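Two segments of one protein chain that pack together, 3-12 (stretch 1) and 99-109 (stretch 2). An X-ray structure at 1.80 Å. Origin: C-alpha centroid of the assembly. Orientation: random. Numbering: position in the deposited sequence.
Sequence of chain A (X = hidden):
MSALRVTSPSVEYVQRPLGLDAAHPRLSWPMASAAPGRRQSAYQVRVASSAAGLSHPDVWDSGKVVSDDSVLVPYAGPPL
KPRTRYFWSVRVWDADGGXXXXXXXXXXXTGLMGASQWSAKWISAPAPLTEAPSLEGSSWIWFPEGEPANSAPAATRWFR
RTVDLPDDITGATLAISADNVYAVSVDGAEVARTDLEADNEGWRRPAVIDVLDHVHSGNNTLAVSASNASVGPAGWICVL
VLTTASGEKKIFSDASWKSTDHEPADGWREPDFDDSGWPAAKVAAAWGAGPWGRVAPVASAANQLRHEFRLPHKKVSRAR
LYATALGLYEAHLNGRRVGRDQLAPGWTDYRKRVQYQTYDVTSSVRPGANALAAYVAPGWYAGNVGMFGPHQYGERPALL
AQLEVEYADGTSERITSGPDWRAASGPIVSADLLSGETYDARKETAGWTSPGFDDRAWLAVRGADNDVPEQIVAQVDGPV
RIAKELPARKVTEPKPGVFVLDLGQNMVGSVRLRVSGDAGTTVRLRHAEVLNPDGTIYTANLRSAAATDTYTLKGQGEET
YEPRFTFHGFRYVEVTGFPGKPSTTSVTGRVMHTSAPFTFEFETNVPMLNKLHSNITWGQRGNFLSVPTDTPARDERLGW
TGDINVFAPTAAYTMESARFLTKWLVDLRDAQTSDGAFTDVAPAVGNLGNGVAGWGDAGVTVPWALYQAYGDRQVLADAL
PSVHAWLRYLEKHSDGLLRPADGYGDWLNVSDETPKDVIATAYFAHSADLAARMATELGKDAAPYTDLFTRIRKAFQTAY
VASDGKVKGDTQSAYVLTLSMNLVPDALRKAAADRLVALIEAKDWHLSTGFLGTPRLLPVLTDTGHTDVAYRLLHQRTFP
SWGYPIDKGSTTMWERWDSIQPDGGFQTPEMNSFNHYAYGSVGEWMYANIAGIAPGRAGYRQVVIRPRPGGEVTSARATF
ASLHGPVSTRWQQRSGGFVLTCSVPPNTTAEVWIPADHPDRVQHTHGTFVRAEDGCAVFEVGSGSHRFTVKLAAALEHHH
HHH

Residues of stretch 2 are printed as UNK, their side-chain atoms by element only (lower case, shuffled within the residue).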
# COMPACT_ATOMS: atom_id res chain seq x y z
N ALA A 3 -30.24 -31.42 -6.41
CA ALA A 3 -29.55 -31.42 -5.08
C ALA A 3 -28.58 -30.23 -4.90
O ALA A 3 -28.31 -29.44 -5.82
CB ALA A 3 -28.83 -32.75 -4.85
N LEU A 4 -28.10 -30.11 -3.67
CA LEU A 4 -27.18 -29.07 -3.22
C LEU A 4 -25.75 -29.58 -3.38
O LEU A 4 -25.48 -30.71 -3.02
CB LEU A 4 -27.47 -28.81 -1.75
CG LEU A 4 -27.25 -27.48 -1.04
CD1 LEU A 4 -27.52 -26.28 -1.94
CD2 LEU A 4 -28.14 -27.43 0.18
N ARG A 5 -24.84 -28.79 -3.93
CA ARG A 5 -23.44 -29.21 -3.98
C ARG A 5 -22.48 -28.11 -3.51
O ARG A 5 -22.76 -26.95 -3.71
CB ARG A 5 -23.07 -29.71 -5.38
CG ARG A 5 -22.67 -28.65 -6.39
CD ARG A 5 -22.41 -29.28 -7.76
NE ARG A 5 -21.68 -28.38 -8.66
CZ ARG A 5 -22.23 -27.38 -9.34
NH1 ARG A 5 -23.53 -27.13 -9.24
NH2 ARG A 5 -21.49 -26.61 -10.13
N VAL A 6 -21.37 -28.49 -2.90
CA VAL A 6 -20.40 -27.50 -2.41
C VAL A 6 -19.46 -27.12 -3.55
O VAL A 6 -18.97 -28.00 -4.26
CB VAL A 6 -19.64 -28.01 -1.16
CG1 VAL A 6 -18.41 -27.16 -0.86
CG2 VAL A 6 -20.59 -28.03 0.05
N THR A 7 -19.26 -25.83 -3.76
CA THR A 7 -18.37 -25.34 -4.82
C THR A 7 -17.33 -24.42 -4.20
O THR A 7 -17.68 -23.57 -3.38
CB THR A 7 -19.13 -24.53 -5.91
OG1 THR A 7 -19.77 -23.39 -5.31
CG2 THR A 7 -20.19 -25.37 -6.56
N SER A 8 -16.07 -24.58 -4.58
CA SER A 8 -15.00 -23.64 -4.15
C SER A 8 -14.86 -23.50 -2.62
O SER A 8 -14.93 -22.38 -2.09
CB SER A 8 -15.17 -22.26 -4.78
OG SER A 8 -14.96 -22.32 -6.17
N PRO A 9 -14.65 -24.62 -1.92
CA PRO A 9 -14.49 -24.41 -0.49
C PRO A 9 -13.17 -23.68 -0.18
O PRO A 9 -12.21 -23.76 -0.95
CB PRO A 9 -14.51 -25.83 0.07
CG PRO A 9 -13.98 -26.68 -1.03
CD PRO A 9 -14.40 -26.02 -2.31
N SER A 10 -13.12 -22.95 0.92
CA SER A 10 -11.94 -22.13 1.20
C SER A 10 -11.59 -22.17 2.68
O SER A 10 -12.39 -22.56 3.52
CB SER A 10 -12.14 -20.68 0.74
OG SER A 10 -13.13 -20.03 1.53
N VAL A 11 -10.36 -21.76 2.97
CA VAL A 11 -9.85 -21.73 4.33
C VAL A 11 -9.25 -20.34 4.52
O VAL A 11 -8.39 -19.92 3.74
CB VAL A 11 -8.79 -22.83 4.56
CG1 VAL A 11 -8.28 -22.77 6.00
CG2 VAL A 11 -9.38 -24.22 4.29
N GLU A 12 -9.71 -19.61 5.52
CA GLU A 12 -9.23 -18.24 5.71
C GLU A 12 -9.25 -17.43 4.40
O GLU A 12 -8.26 -16.76 4.07
CB GLU A 12 -7.84 -18.22 6.37
CG GLU A 12 -7.79 -18.82 7.78
CD GLU A 12 -8.48 -17.92 8.81
OE1 GLU A 12 -8.41 -16.66 8.68
OE2 GLU A 12 -9.10 -18.46 9.75
N UNK A 99 -28.48 -35.13 1.99
CA UNK A 99 -27.07 -34.82 2.08
C UNK A 99 -26.47 -34.56 0.70
O UNK A 99 -26.91 -35.14 -0.28
c UNK A 99 -26.32 -35.96 2.75
N UNK A 100 -25.46 -33.71 0.63
CA UNK A 100 -24.79 -33.44 -0.63
C UNK A 100 -23.72 -34.49 -0.85
O UNK A 100 -23.45 -35.29 0.02
c UNK A 100 -24.11 -32.07 -0.58
o UNK A 100 -23.13 -32.05 0.45
N UNK A 101 -23.07 -34.45 -2.01
CA UNK A 101 -21.79 -35.16 -2.17
C UNK A 101 -20.81 -34.57 -1.14
O UNK A 101 -21.03 -33.45 -0.64
c UNK A 101 -21.19 -34.92 -3.57
c UNK A 101 -22.11 -35.15 -4.76
o UNK A 101 -22.21 -36.85 -6.42
o UNK A 101 -22.14 -37.47 -4.29
c UNK A 101 -22.15 -36.59 -5.19
N UNK A 102 -19.75 -35.31 -0.82
CA UNK A 102 -18.63 -34.71 -0.11
C UNK A 102 -17.96 -33.79 -1.09
O UNK A 102 -17.86 -34.13 -2.29
c UNK A 102 -18.16 -36.52 1.61
c UNK A 102 -17.48 -35.01 3.63
c UNK A 102 -18.05 -36.13 2.98
n UNK A 102 -19.12 -38.09 2.90
c UNK A 102 -18.66 -37.13 3.76
c UNK A 102 -18.16 -35.96 5.77
c UNK A 102 -17.55 -34.94 5.02
c UNK A 102 -18.82 -37.73 1.61
c UNK A 102 -18.72 -37.07 5.16
c UNK A 102 -17.65 -35.77 0.40
N UNK A 103 -17.52 -32.62 -0.62
CA UNK A 103 -16.90 -31.68 -1.52
C UNK A 103 -15.65 -32.36 -2.03
O UNK A 103 -15.06 -33.17 -1.30
c UNK A 103 -16.54 -30.39 -0.78
o UNK A 103 -15.66 -30.69 0.30
N UNK A 104 -15.23 -32.07 -3.25
CA UNK A 104 -13.98 -32.58 -3.76
C UNK A 104 -12.89 -32.21 -2.73
O UNK A 104 -12.81 -31.06 -2.30
c UNK A 104 -13.66 -31.96 -5.10
N UNK A 105 -12.07 -33.19 -2.31
CA UNK A 105 -11.08 -32.91 -1.26
C UNK A 105 -10.22 -31.67 -1.53
O UNK A 105 -9.82 -31.42 -2.66
c UNK A 105 -12.00 -34.59 -2.76
c UNK A 105 -10.22 -34.17 -1.25
c UNK A 105 -11.19 -35.24 -1.67
N UNK A 106 -9.97 -30.89 -0.48
CA UNK A 106 -9.10 -29.73 -0.61
C UNK A 106 -8.07 -29.79 0.51
O UNK A 106 -8.02 -30.78 1.24
c UNK A 106 -9.92 -28.43 -0.55
o UNK A 106 -9.08 -27.32 -0.90
N UNK A 107 -7.24 -28.76 0.66
CA UNK A 107 -6.23 -28.82 1.70
C UNK A 107 -5.80 -27.43 2.15
O UNK A 107 -6.00 -26.43 1.42
c UNK A 107 -4.32 -29.14 -0.02
c UNK A 107 -1.43 -26.23 -1.02
c UNK A 107 -1.76 -26.31 0.35
c UNK A 107 -4.50 -29.62 -1.31
c UNK A 107 -5.00 -29.65 1.24
c UNK A 107 -2.02 -27.07 -1.95
c UNK A 107 -2.70 -27.24 0.81
n UNK A 107 -3.70 -28.92 -2.19
c UNK A 107 -3.32 -28.10 -0.12
c UNK A 107 -2.96 -27.99 -1.49
N UNK A 108 -5.27 -27.35 3.37
CA UNK A 108 -4.43 -26.21 3.77
C UNK A 108 -3.15 -26.77 4.38
O UNK A 108 -3.13 -27.92 4.81
c UNK A 108 -5.15 -25.25 4.72
c UNK A 108 -7.82 -27.98 8.53
c UNK A 108 -8.16 -27.89 7.16
c UNK A 108 -6.22 -26.52 6.77
c UNK A 108 -7.38 -27.15 6.28
c UNK A 108 -6.69 -27.37 9.03
c UNK A 108 -5.90 -26.64 8.15
c UNK A 108 -5.22 -25.69 6.17
c UNK A 108 -4.35 -25.35 7.18
n UNK A 108 -4.75 -25.93 8.36
N UNK A 109 -2.09 -25.98 4.39
CA UNK A 109 -0.85 -26.43 4.98
C UNK A 109 -0.36 -25.41 6.01
O UNK A 109 -0.26 -24.22 5.72
c UNK A 109 0.20 -26.68 3.88
o UNK A 109 2.11 -28.25 2.33
o UNK A 109 3.69 -27.18 3.41
c UNK A 109 1.51 -27.26 4.41
c UNK A 109 2.51 -27.58 3.31
O HOH W 1 -24.05 -32.95 -3.91
O HOH W 2 -20.76 -31.29 -2.71

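Position 99 carries a single carbon, its CA-to-CB bond pointing away from stretch 1: Ala 99, a lead-in that makes no contact. Position 100 has one carbon followed by one oxygen, unbranched, and it points toward stretch 1. Its CB lies 3.1 Å from Leu 4 O and 4.5 Å from Arg 5 CA, so this side chain packs against backbone atoms of stretch 1. This is Ser 100; its OG donates to the backbone O of position 101 at 2.7 Å.

Position 101 holds three carbons, the third bearing two oxygens, directed sideways and short of contact: Glu 101. Its backbone does the work instead. Water 1 donates to Leu 4 O (2.8 Å) and accepts from Glu 101 N (2.6 Å); water 2 accepts from Val 6 N (2.9 Å) and donates to Glu 101 O (3.0 Å).

Position 102 shows one carbon, then fused five- and six-membered rings of eight carbons and one nitrogen, pointing away: Trp 102, which adds nothing to this contact. Position 103 is again one carbon and one oxygen, now buried and pointing toward stretch 1, with CB 3.7 Å from Val 6 CG1. It is Ser 103, whose hydroxyl is hydrogen-bonded elsewhere in the structure.

Position 104, a lone carbon set sideways, is Ala 104. At 105 three carbons close a ring onto the backbone nitrogen and point away, which makes Pro 105. Position 106 has one carbon and one oxygen, directed toward stretch 1, with CB 4.4 Å from Pro 9 CG: Ser 106, where the strand begins.

Position 107 bears one carbon, then fused five- and six-membered rings holding eight carbons and one nitrogen, pointing away: Trp 107. Position 108 has the same atoms but points toward stretch 1 and is buried; the ring system meets Val 11 obliquely, and the name is Trp 108, with CE3 4.1 Å from Val 11 CG2. Position 109, three carbons ending in two oxygens, lies beyond reach of stretch 1 and is Glu 109.

The two stretches run in nearly the same direction, 11° apart, yet no direct hydrogen bond joins them. Two waters bridge the backbones near one end. Serines serve both close spacings (Arg 5 CA to Ser 100 CA 5.6 Å, Val 6 CA to Ser 103 CA 5.5 Å) and the widest (Pro 9 CA to Ser 106 CA 7.6 Å), while Trp 108 meets Val 11 at 7.1 Å between their CA atoms.

Stretch 2 (99-109) ASEWSAPSWWE
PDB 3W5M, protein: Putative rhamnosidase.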